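Local coordinates for leucyl aminopeptidase (Trypanosoma brucei brucei, PDB 5NTD), which probably removes N-terminal residues, leucine among them, from peptides as a manganese-bound M17 aminopeptidase of six chains, at residues Val26-Val31 and Leu184-Pro189; Leu46-Gly51 and Thr128-Glu133; Gly81-Val86 and Arg101-Glu106; Cys116-Asp121 and Ser147-Pro152; Val122-Val127 and Ala154-Arg159. All coordinates share one frame; numbering follows the deposited sequence.

Interaction 1: Val26-Val31 and Leu184-Pro189; sequences VCFTDV and LQVVFP
Phe28 and Val186 sit opposite each other in a parallel strand pair, and their side chains run alongside each other in the same direction. Carbon CD2 of the Phe28 ring comes within 3.6 Å of Val186 CB, while CE2 lies near the CG2 branch. With CG anti to the carbonyl carbon (chi1 -55°), the Phe28 ring is set beside this valine. The same CD2 of Phe28 lies 3.7 Å from Phe188 CE2; the two ring planes are nearly parallel, but the rings are displaced and not stacked. Val186 CG1 rests over one face of the Phe188 ring, 3.9 Å above its plane and offset toward the rim. The branched valine thus touches both aromatics. Val26 CG1 extends the row by meeting Val186 CG2.

On the other face, where Cys27, Thr29 and Gln185 project, the contact is more polar. Thr29 CG2 touches Gln185 OE1 at 3.5 Å, and Cys27 SG lies against the aliphatic part of the glutamine. The amide end of Gln185 is held through NE2 by Gln38 and Asp142. The backbone ladder runs from Cys27 N to Leu184 O through Thr29 N to Val186 O (2.8 Å). It fades at Val31 N to Phe188 O, a weak bond. There the first strand ends, and Asp30 suits the helix cap because its short side chain can bring OD1 to Ala33 N, in the first turn of the following helix.

Strand 26-30 is the outermost strand of the chain's six-stranded sheet on this side. Strand 140-145 flanks 183-188 on its other edge, and helices 150-158 and 196-214 cover the Phe28 and Phe188 side.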
# COMPACT_ATOMS: atom_id res chain seq x y z
N VAL G 26 16.39 33.40 29.25
CA VAL G 26 15.74 34.67 28.89
C VAL G 26 15.52 35.54 30.12
O VAL G 26 15.07 35.07 31.16
CB VAL G 26 14.37 34.43 28.19
CG1 VAL G 26 13.80 35.73 27.62
CG2 VAL G 26 14.51 33.42 27.06
N CYS G 27 15.81 36.81 29.97
CA CYS G 27 15.42 37.82 30.97
C CYS G 27 14.71 38.98 30.27
O CYS G 27 14.69 39.08 29.06
CB CYS G 27 16.60 38.33 31.79
SG CYS G 27 17.89 39.05 30.77
N PHE G 28 14.05 39.80 31.07
CA PHE G 28 13.15 40.83 30.56
C PHE G 28 13.42 42.15 31.25
O PHE G 28 13.59 42.23 32.46
CB PHE G 28 11.68 40.44 30.76
CG PHE G 28 11.34 39.11 30.16
CD1 PHE G 28 11.54 37.93 30.89
CD2 PHE G 28 10.91 39.02 28.84
CE1 PHE G 28 11.26 36.69 30.33
CE2 PHE G 28 10.62 37.79 28.29
CZ PHE G 28 10.80 36.61 29.03
N THR G 29 13.38 43.20 30.45
CA THR G 29 13.49 44.55 30.96
C THR G 29 12.75 45.48 30.04
O THR G 29 11.96 45.05 29.18
CB THR G 29 14.97 44.95 31.17
OG1 THR G 29 15.04 46.21 31.85
CG2 THR G 29 15.74 45.03 29.85
N ASP G 30 12.99 46.77 30.21
CA ASP G 30 12.37 47.80 29.33
C ASP G 30 13.40 48.88 28.97
O ASP G 30 14.46 48.94 29.58
CB ASP G 30 11.15 48.43 30.00
CG ASP G 30 11.50 49.18 31.28
OD1 ASP G 30 11.89 50.37 31.16
OD2 ASP G 30 11.40 48.56 32.36
N VAL G 31 13.08 49.67 27.98
CA VAL G 31 14.06 50.57 27.33
C VAL G 31 14.70 51.56 28.31
O VAL G 31 15.93 51.72 28.36
CB VAL G 31 13.43 51.37 26.18
CG1 VAL G 31 14.37 52.50 25.74
CG2 VAL G 31 13.13 50.48 25.00
N LEU G 184 19.28 35.66 26.31
CA LEU G 184 18.48 36.66 25.59
C LEU G 184 17.88 37.66 26.55
O LEU G 184 17.20 37.31 27.51
CB LEU G 184 17.33 36.00 24.82
CG LEU G 184 17.72 34.91 23.83
CD1 LEU G 184 16.48 34.31 23.20
CD2 LEU G 184 18.65 35.44 22.74
N GLN G 185 18.14 38.92 26.28
CA GLN G 185 17.54 40.00 27.08
C GLN G 185 16.49 40.71 26.25
O GLN G 185 16.80 41.46 25.34
CB GLN G 185 18.59 41.02 27.58
CG GLN G 185 17.97 42.10 28.47
CD GLN G 185 18.98 42.98 29.18
OE1 GLN G 185 18.79 43.33 30.34
NE2 GLN G 185 20.03 43.40 28.47
N VAL G 186 15.24 40.45 26.60
CA VAL G 186 14.11 41.06 25.92
C VAL G 186 13.86 42.46 26.52
O VAL G 186 13.66 42.62 27.72
CB VAL G 186 12.84 40.22 26.07
CG1 VAL G 186 11.63 40.93 25.47
CG2 VAL G 186 13.05 38.88 25.39
N VAL G 187 13.87 43.45 25.64
CA VAL G 187 13.72 44.85 26.03
C VAL G 187 12.42 45.40 25.49
O VAL G 187 12.31 45.75 24.32
CB VAL G 187 14.88 45.71 25.52
CG1 VAL G 187 14.80 47.11 26.12
CG2 VAL G 187 16.22 45.08 25.89
N PHE G 188 11.42 45.45 26.35
CA PHE G 188 10.09 46.02 25.98
C PHE G 188 10.17 47.54 25.91
O PHE G 188 11.05 48.13 26.54
CB PHE G 188 9.01 45.64 26.97
CG PHE G 188 8.69 44.16 26.99
CD1 PHE G 188 8.06 43.55 25.91
CD2 PHE G 188 9.04 43.37 28.10
CE1 PHE G 188 7.76 42.19 25.93
CE2 PHE G 188 8.77 42.00 28.11
CZ PHE G 188 8.12 41.42 27.03
N PRO G 189 9.27 48.18 25.18
CA PRO G 189 9.24 49.66 25.19
C PRO G 189 8.94 50.27 26.58
O PRO G 189 9.58 51.23 26.97
CB PRO G 189 8.08 50.00 24.24
CG PRO G 189 7.92 48.77 23.40
CD PRO G 189 8.22 47.62 24.32

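Interaction 2: Leu46-Gly51 and Thr128-Glu133; sequences LAVLVG and TAALDE
The C-terminal end of helix 120-131 packs on strand 46-52 of the N-terminal alpha/beta domain, where Leu46 and Val48 meet Ala130, Leu131 and Glu133. Val48 turns both methyls to the helix: CG2 lies 3.8 Å from Ala130 CB and CG1 scarcely farther. Alanine suits this place because its single methyl lets the helix come down onto a branched strand residue.

Two residues earlier, on the same face, Leu46 reaches further. Its CG is anti to the backbone N (chi1 179°), and CD2 meets Ala130 O at 3.8 Å. The same methyl lies 4.3 Å from Leu131 CD2, although the CB of Leu131 points away from the strand. The leucine methyl only packs on Ala130 O; the hydrogen bond to this oxygen comes from Glu133 N at 3.0 Å.

Helix 120-131 is the connection of a beta-alpha-beta crossover, leading from strand 99-107 to the parallel strand 140-145, and strand 46-52 runs between those two in the sheet, an arrangement consistent with a macro-domain-like fold. The helix thus packs on the strand between the two it connects, and Ala130 also touches Val103 of the first.

Farther along the segment, Glu133 brings OE1 to 4.4 Å from Leu46 CD1. Its other oxygen, OE2, forms a salt bridge with Arg101 NE, and the glutamate also packs against Tyr84 of the second subunit.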
# COMPACT_ATOMS: atom_id res chain seq x y z
N LEU G 46 25.74 41.52 18.94
CA LEU G 46 24.50 41.34 18.19
C LEU G 46 23.34 42.01 18.90
O LEU G 46 23.17 41.85 20.10
CB LEU G 46 24.20 39.85 18.01
CG LEU G 46 22.92 39.51 17.28
CD1 LEU G 46 22.94 39.95 15.82
CD2 LEU G 46 22.66 38.00 17.37
N ALA G 47 22.54 42.72 18.14
CA ALA G 47 21.28 43.26 18.67
C ALA G 47 20.17 42.99 17.69
O ALA G 47 20.37 43.08 16.46
CB ALA G 47 21.38 44.76 18.92
N VAL G 48 19.00 42.72 18.23
CA VAL G 48 17.82 42.39 17.42
C VAL G 48 16.74 43.42 17.67
O VAL G 48 16.47 43.77 18.82
CB VAL G 48 17.32 40.97 17.72
CG1 VAL G 48 16.22 40.56 16.74
CG2 VAL G 48 18.46 39.96 17.68
N LEU G 49 16.12 43.87 16.61
CA LEU G 49 15.01 44.76 16.70
C LEU G 49 13.80 44.21 15.95
O LEU G 49 13.84 44.08 14.72
CB LEU G 49 15.38 46.13 16.09
CG LEU G 49 14.25 47.18 16.01
CD1 LEU G 49 13.72 47.54 17.39
CD2 LEU G 49 14.73 48.43 15.28
N VAL G 50 12.72 43.93 16.67
CA VAL G 50 11.52 43.34 16.03
C VAL G 50 10.26 44.13 16.31
O VAL G 50 9.93 44.41 17.45
CB VAL G 50 11.30 41.82 16.30
CG1 VAL G 50 12.50 41.03 15.79
CG2 VAL G 50 11.14 41.51 17.75
N GLY G 51 9.54 44.41 15.25
CA GLY G 51 8.25 45.08 15.37
C GLY G 51 7.52 45.14 14.06
O GLY G 51 8.02 44.71 13.03
N THR G 128 14.61 33.73 15.85
CA THR G 128 15.34 32.45 15.53
C THR G 128 16.34 32.72 14.39
O THR G 128 17.49 32.38 14.49
CB THR G 128 14.38 31.33 15.15
OG1 THR G 128 13.62 30.96 16.30
CG2 THR G 128 15.13 30.12 14.63
N ALA G 129 15.84 33.34 13.35
CA ALA G 129 16.68 33.69 12.21
C ALA G 129 17.84 34.62 12.63
O ALA G 129 18.99 34.42 12.25
CB ALA G 129 15.85 34.35 11.12
N ALA G 130 17.51 35.65 13.39
CA ALA G 130 18.51 36.65 13.83
C ALA G 130 19.61 36.01 14.66
O ALA G 130 20.77 36.34 14.53
CB ALA G 130 17.86 37.77 14.61
N LEU G 131 19.23 35.10 15.53
CA LEU G 131 20.21 34.43 16.40
C LEU G 131 21.18 33.50 15.64
O LEU G 131 22.19 33.07 16.18
CB LEU G 131 19.51 33.65 17.50
CG LEU G 131 18.80 34.54 18.51
CD1 LEU G 131 17.98 33.71 19.45
CD2 LEU G 131 19.83 35.34 19.30
N ASP G 132 20.85 33.19 14.40
CA ASP G 132 21.77 32.45 13.53
C ASP G 132 23.01 33.28 13.19
O ASP G 132 23.98 32.74 12.71
CB ASP G 132 21.07 32.01 12.25
CG ASP G 132 21.28 30.54 11.94
OD1 ASP G 132 21.35 29.70 12.87
OD2 ASP G 132 21.36 30.21 10.74
N GLU G 133 22.96 34.58 13.43
CA GLU G 133 24.12 35.48 13.20
C GLU G 133 25.05 35.61 14.42
O GLU G 133 26.04 36.30 14.38
CB GLU G 133 23.72 36.87 12.71
CG GLU G 133 23.21 36.96 11.25
CD GLU G 133 22.98 38.38 10.72
OE1 GLU G 133 22.48 39.28 11.46
OE2 GLU G 133 23.28 38.61 9.51

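Interaction 3: Gly81-Val86 and Arg101-Glu106; sequences GGTYGV and RVVVGE
Arg101 lays its guanidinium over the peptide that joins Gly85 to Val86. Gly85 C lies 3.4 Å above the guanidinium plane, over its centre, with Val86 N at the same height but offset toward the rim. The arginine chain bends at its second torsion (chi2 65°), which turns CD toward the neighbouring strand, where it comes 3.5 Å from Val86 O. Glycine suits position 85: a CB there would crowd Arg101 NE. The flat group overlaps Gly85 O without bonding to it; Arg101 NH2 instead donates to Gly85 O of the second subunit, and Arg101 NH2 of the second subunit donates to Gly85 O here.

The frame is an antiparallel hairpin. Its hydrogen-bonded pairs are Tyr84 with Val104 and Val86 with Val102, and Val102 N to Val86 O (2.8 Å) is nearly straight at 176°. Each non-hydrogen-bonded pair, Thr83 with Gly105 and Gly85 with Val103, contains a glycine. On the face of Thr83 and Val103, Thr83 CB meets Val103 CG1 at 3.8 Å.

Strand 83-89 is the sheet's outermost within this chain. Strand 99-107 joins it to 46-52, helix 69-77 covers Tyr84, Val86 and Val104, and helix 120-131 covers Thr83 and Val103.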
# COMPACT_ATOMS: atom_id res chain seq x y z
N GLY G 81 7.67 39.69 7.53
CA GLY G 81 8.04 38.33 7.93
C GLY G 81 9.48 37.93 7.74
O GLY G 81 9.87 36.80 8.03
N GLY G 82 10.30 38.87 7.29
CA GLY G 82 11.74 38.63 7.06
C GLY G 82 12.66 39.45 7.98
O GLY G 82 12.21 40.26 8.80
N THR G 83 13.95 39.18 7.85
CA THR G 83 14.97 39.90 8.57
C THR G 83 15.93 40.62 7.62
O THR G 83 16.01 40.30 6.44
CB THR G 83 15.80 39.01 9.51
OG1 THR G 83 16.50 38.03 8.74
CG2 THR G 83 14.94 38.33 10.53
N TYR G 84 16.67 41.57 8.18
CA TYR G 84 17.69 42.35 7.45
C TYR G 84 18.70 42.86 8.44
O TYR G 84 18.37 43.51 9.42
CB TYR G 84 17.09 43.51 6.70
CG TYR G 84 17.96 43.99 5.55
CD1 TYR G 84 18.96 44.97 5.73
CD2 TYR G 84 17.76 43.50 4.26
CE1 TYR G 84 19.73 45.42 4.66
CE2 TYR G 84 18.53 43.95 3.18
CZ TYR G 84 19.51 44.93 3.39
OH TYR G 84 20.28 45.33 2.32
N GLY G 85 19.94 42.53 8.19
CA GLY G 85 21.06 42.82 9.10
C GLY G 85 22.01 43.87 8.53
O GLY G 85 22.31 43.91 7.32
N VAL G 86 22.47 44.73 9.43
CA VAL G 86 23.48 45.77 9.10
C VAL G 86 24.53 45.88 10.19
O VAL G 86 24.25 45.68 11.39
CB VAL G 86 22.89 47.16 8.89
CG1 VAL G 86 22.04 47.20 7.66
CG2 VAL G 86 22.11 47.59 10.12
N ARG G 101 26.37 43.86 14.96
CA ARG G 101 25.40 43.49 13.91
C ARG G 101 24.03 43.78 14.49
O ARG G 101 23.71 43.31 15.57
CB ARG G 101 25.52 42.03 13.51
CG ARG G 101 24.63 41.60 12.36
CD ARG G 101 24.98 42.28 11.04
NE ARG G 101 24.52 41.54 9.88
CZ ARG G 101 24.74 41.88 8.61
NH1 ARG G 101 25.38 42.99 8.29
NH2 ARG G 101 24.29 41.10 7.63
N VAL G 102 23.24 44.52 13.74
CA VAL G 102 21.87 44.83 14.11
C VAL G 102 20.93 44.17 13.12
O VAL G 102 21.00 44.46 11.93
CB VAL G 102 21.57 46.35 14.11
CG1 VAL G 102 20.11 46.62 14.46
CG2 VAL G 102 22.45 47.05 15.12
N VAL G 103 20.09 43.28 13.63
CA VAL G 103 19.14 42.53 12.77
C VAL G 103 17.76 43.01 13.01
O VAL G 103 17.24 42.91 14.11
CB VAL G 103 19.18 41.01 13.02
CG1 VAL G 103 18.22 40.29 12.08
CG2 VAL G 103 20.59 40.48 12.81
N VAL G 104 17.19 43.58 11.97
CA VAL G 104 15.81 44.10 12.03
C VAL G 104 14.86 42.99 11.50
O VAL G 104 15.17 42.35 10.49
CB VAL G 104 15.64 45.35 11.16
CG1 VAL G 104 14.21 45.81 11.16
CG2 VAL G 104 16.53 46.46 11.67
N GLY G 105 13.72 42.83 12.17
CA GLY G 105 12.68 41.91 11.74
C GLY G 105 11.31 42.53 11.77
O GLY G 105 10.94 43.15 12.75
N GLU G 106 10.59 42.38 10.67
CA GLU G 106 9.26 42.98 10.51
C GLU G 106 8.17 41.94 10.78
O GLU G 106 8.02 40.95 10.06
CB GLU G 106 9.06 43.63 9.12
CG GLU G 106 7.76 44.43 9.00
CD GLU G 106 7.53 45.00 7.61
OE1 GLU G 106 8.47 45.60 7.05
OE2 GLU G 106 6.40 44.85 7.06

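Interaction 4: Cys116-Asp121 and Ser147-Pro152; sequences CPARPD and SNAVLP
Two prolines, Pro120 and Pro152, face each other where two helices begin, and the contact is one of proline rings, alanine methyls and a cysteine sulphur, with no polar bond between the segments. Both prolines belong to crossover helices of the N-terminal alpha/beta domain: Pro120 opens helix 120-131 and Pro152 lies in the first turn of 150-158. Proline lacks an N-H, which costs nothing in a first turn, where amides have no acceptor within the helix. The rings meet at a slant, Pro120 CG standing 4.1 Å from Pro152 CB. Pro120 CB also lies 3.8 Å from Pro152 O. Cys116 adds its sulphur to the same proline: SG is anti to the backbone N (chi1 176°) and comes 4.2 Å from Pro152 CB.

Each segment is shaped by its own turns. A type I turn from Cys116 to Arg119 carries Ala118 toward the other segment, closed by Arg119 N to Cys116 O. Arg119 is at the N-cap, and its CB points away from the other segment; NE and NH1 grip Asp121 side-on. Each carboxylate oxygen uses its syn lone pair, and the NH1 to Asp121 OD2 bond of this salt bridge is 2.9 Å. Arg119 packs on Glu447 and Asp121 on Tyr448, both of the third subunit.

Across the contact, Ser147 forms an ST turn: its OG accepts from Ala149 N at 2.9 Å. That holds Ala149, the centre of an inverse gamma turn, with its CB 3.9 Å from Ala118 CB.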
# COMPACT_ATOMS: atom_id res chain seq x y z
N CYS G 116 -3.72 35.35 17.38
CA CYS G 116 -3.16 36.36 18.32
C CYS G 116 -2.71 37.59 17.55
O CYS G 116 -1.87 37.46 16.66
CB CYS G 116 -1.98 35.78 19.07
SG CYS G 116 -1.17 36.99 20.16
N PRO G 117 -3.28 38.78 17.85
CA PRO G 117 -3.01 39.99 17.03
C PRO G 117 -1.55 40.39 16.99
O PRO G 117 -1.09 40.95 16.00
CB PRO G 117 -3.81 41.08 17.74
CG PRO G 117 -4.92 40.36 18.41
CD PRO G 117 -4.39 38.99 18.77
N ALA G 118 -0.83 40.06 18.05
CA ALA G 118 0.61 40.37 18.11
C ALA G 118 1.50 39.45 17.23
O ALA G 118 2.70 39.65 17.15
CB ALA G 118 1.10 40.31 19.55
N ARG G 119 0.89 38.42 16.66
CA ARG G 119 1.59 37.46 15.77
C ARG G 119 2.91 36.99 16.35
O ARG G 119 3.96 37.11 15.73
CB ARG G 119 1.78 38.07 14.40
CG ARG G 119 0.46 38.34 13.67
CD ARG G 119 -0.30 37.06 13.32
NE ARG G 119 0.53 36.11 12.59
CZ ARG G 119 0.71 36.10 11.27
NH1 ARG G 119 1.54 35.23 10.73
NH2 ARG G 119 0.12 36.99 10.48
N PRO G 120 2.87 36.44 17.59
CA PRO G 120 4.06 35.91 18.19
C PRO G 120 4.69 34.75 17.40
O PRO G 120 5.88 34.47 17.57
CB PRO G 120 3.56 35.40 19.55
CG PRO G 120 2.11 35.15 19.33
CD PRO G 120 1.69 36.23 18.43
N ASP G 121 3.90 34.10 16.56
CA ASP G 121 4.43 33.07 15.65
C ASP G 121 5.59 33.63 14.81
O ASP G 121 6.63 33.00 14.63
CB ASP G 121 3.35 32.49 14.74
CG ASP G 121 2.70 33.54 13.87
OD1 ASP G 121 2.12 34.51 14.42
OD2 ASP G 121 2.75 33.42 12.64
N SER G 147 6.51 45.64 20.57
CA SER G 147 5.18 45.28 21.09
C SER G 147 5.23 45.30 22.59
O SER G 147 6.25 44.99 23.19
CB SER G 147 4.75 43.88 20.62
OG SER G 147 3.61 43.41 21.34
N ASN G 148 4.10 45.66 23.19
CA ASN G 148 3.93 45.57 24.67
C ASN G 148 3.07 44.37 25.07
O ASN G 148 2.59 44.29 26.18
CB ASN G 148 3.34 46.86 25.25
CG ASN G 148 4.36 47.98 25.32
OD1 ASN G 148 5.34 47.91 26.07
ND2 ASN G 148 4.17 49.00 24.49
N ALA G 149 2.87 43.43 24.14
CA ALA G 149 2.05 42.24 24.40
C ALA G 149 2.95 41.25 25.11
O ALA G 149 3.44 40.28 24.54
CB ALA G 149 1.47 41.67 23.14
N VAL G 150 3.17 41.50 26.39
CA VAL G 150 4.32 40.91 27.10
C VAL G 150 4.27 39.39 27.24
O VAL G 150 5.27 38.72 27.10
CB VAL G 150 4.60 41.56 28.46
CG1 VAL G 150 4.91 43.04 28.26
CG2 VAL G 150 3.45 41.38 29.43
N LEU G 151 3.10 38.86 27.52
CA LEU G 151 2.97 37.40 27.74
C LEU G 151 3.23 36.60 26.44
O LEU G 151 4.07 35.71 26.43
CB LEU G 151 1.62 36.99 28.33
CG LEU G 151 1.69 35.54 28.84
CD1 LEU G 151 1.73 35.52 30.35
CD2 LEU G 151 0.51 34.73 28.34
N PRO G 152 2.50 36.90 25.36
CA PRO G 152 2.78 36.16 24.13
C PRO G 152 4.20 36.34 23.62
O PRO G 152 4.78 35.38 23.10
CB PRO G 152 1.77 36.70 23.12
CG PRO G 152 1.25 37.95 23.71
CD PRO G 152 1.37 37.81 25.19

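Interaction 5: Val122-Val127 and Ala154-Arg159; sequences VVTALV and AAAVAR
This is a close helix-to-helix packing, made by Thr124 and Val123 of helix 120-131 against Ala156 and Arg159 at the end of 150-158. Both helices are crossover connections on one face of the N-terminal sheet. They run in roughly the same direction, inclined by 36°, and their axes come within 8.3 Å. Small residues make this possible: Thr124 and Ala156 have CA atoms 5.0 Å apart, and only a methyl projects from the latter. Val123 CG1 packs on Ala156 CB at 4.2 Å.

Thr124 supplies the polar link. With OG1 anti to its carbonyl carbon (chi1 -65°), the hydroxyl reaches the facing helix and donates to Ala156 O at 2.7 Å. It approaches this carbonyl from the side, at a C=O...donor angle of 105°, and out of the carbonyl plane. Pro120 O, one turn back in its own helix, is a second acceptor for OG1, so the single proton is probably shared or alternates between them. Threonine suits the site because its other branch is apolar: CG2 lies 3.8 Å from Arg159 CG, and the two side chains meet at about a right angle.

Arg159 follows the end of its helix. One guanidinium face is covered by Ala155 O, placed over its centre. NH2 forms a salt bridge with Glu437 and NH1 donates to Thr507 O, tying the helix end to the catalytic domain. A bend at chi3 places NE where it meets a water lying in the guanidinium plane: the water accepts from Arg159 NE at 2.9 Å and donates to Thr124 OG1.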
# COMPACT_ATOMS: atom_id res chain seq x y z
N VAL G 122 5.40 34.84 14.28
CA VAL G 122 6.44 35.48 13.45
C VAL G 122 7.59 36.03 14.31
O VAL G 122 8.74 35.95 13.94
CB VAL G 122 5.87 36.57 12.56
CG1 VAL G 122 6.98 37.24 11.76
CG2 VAL G 122 4.85 35.96 11.60
N VAL G 123 7.24 36.55 15.47
CA VAL G 123 8.27 37.03 16.41
C VAL G 123 9.29 35.91 16.66
O VAL G 123 10.49 36.12 16.55
CB VAL G 123 7.67 37.51 17.77
CG1 VAL G 123 8.76 37.81 18.79
CG2 VAL G 123 6.83 38.76 17.55
N THR G 124 8.78 34.74 16.98
CA THR G 124 9.63 33.55 17.20
C THR G 124 10.55 33.29 15.99
O THR G 124 11.75 33.14 16.13
CB THR G 124 8.81 32.30 17.51
OG1 THR G 124 8.13 32.49 18.76
CG2 THR G 124 9.70 31.07 17.62
N ALA G 125 9.96 33.26 14.83
CA ALA G 125 10.71 32.95 13.58
C ALA G 125 11.80 34.02 13.29
O ALA G 125 12.92 33.72 12.95
CB ALA G 125 9.77 32.83 12.40
N LEU G 126 11.43 35.28 13.47
CA LEU G 126 12.38 36.40 13.27
C LEU G 126 13.59 36.32 14.22
O LEU G 126 14.74 36.46 13.82
CB LEU G 126 11.71 37.73 13.47
CG LEU G 126 10.62 38.03 12.45
CD1 LEU G 126 9.87 39.26 12.89
CD2 LEU G 126 11.20 38.24 11.06
N VAL G 127 13.32 36.09 15.47
CA VAL G 127 14.40 36.07 16.46
C VAL G 127 15.26 34.82 16.18
O VAL G 127 16.50 34.84 16.33
CB VAL G 127 13.89 36.13 17.90
CG1 VAL G 127 15.05 36.10 18.89
CG2 VAL G 127 13.12 37.41 18.11
N ALA G 154 6.84 36.90 25.52
CA ALA G 154 7.72 36.14 26.43
C ALA G 154 7.82 34.67 26.02
O ALA G 154 8.89 34.09 25.96
CB ALA G 154 7.23 36.24 27.85
N ALA G 155 6.67 34.08 25.77
CA ALA G 155 6.61 32.67 25.35
C ALA G 155 7.27 32.49 23.95
O ALA G 155 7.95 31.53 23.71
CB ALA G 155 5.16 32.18 25.34
N ALA G 156 7.02 33.46 23.08
CA ALA G 156 7.53 33.43 21.71
C ALA G 156 9.04 33.43 21.69
O ALA G 156 9.66 32.69 20.92
CB ALA G 156 7.02 34.60 20.92
N VAL G 157 9.63 34.24 22.55
CA VAL G 157 11.09 34.31 22.65
C VAL G 157 11.66 33.11 23.39
O VAL G 157 12.70 32.56 23.01
CB VAL G 157 11.55 35.61 23.33
CG1 VAL G 157 13.05 35.60 23.57
CG2 VAL G 157 11.17 36.79 22.46
N ALA G 158 10.95 32.67 24.41
CA ALA G 158 11.32 31.43 25.12
C ALA G 158 11.45 30.22 24.16
O ALA G 158 12.35 29.39 24.30
CB ALA G 158 10.29 31.10 26.20
N ARG G 159 10.58 30.15 23.18
CA ARG G 159 10.54 28.97 22.27
C ARG G 159 11.43 29.13 21.04
O ARG G 159 11.55 28.23 20.24
CB ARG G 159 9.09 28.58 21.87
CG ARG G 159 8.43 29.42 20.79
CD ARG G 159 7.03 28.92 20.49
NE ARG G 159 5.95 29.70 21.11
CZ ARG G 159 5.23 29.32 22.17
NH1 ARG G 159 5.47 28.18 22.82
NH2 ARG G 159 4.25 30.10 22.62
O HOH W 1 5.56 31.88 19.28

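How the interactions relate
All five contacts belong to one alpha/beta layer in which helices 120-131 and 150-158 pack on a mixed sheet. Interactions 1, 2 and 3 reach that sheet, 1 and 3 at its outermost strand pairs, about 18 Å apart between centres. Along the chain, interaction 1 spans the other four; interaction 3 closes before 4 and 5 open, while 2 alternates with both. Interactions 2 and 3, centres about 6 Å apart, share neighbouring strands. Interactions 4 and 5, about 9 Å apart, join the same two helices. Leu126 packs interaction 5 on 3, and Val157 packs it on 1. Interactions 2 and 3 border the second subunit and interaction 4 the third, linking this layer to the assembly.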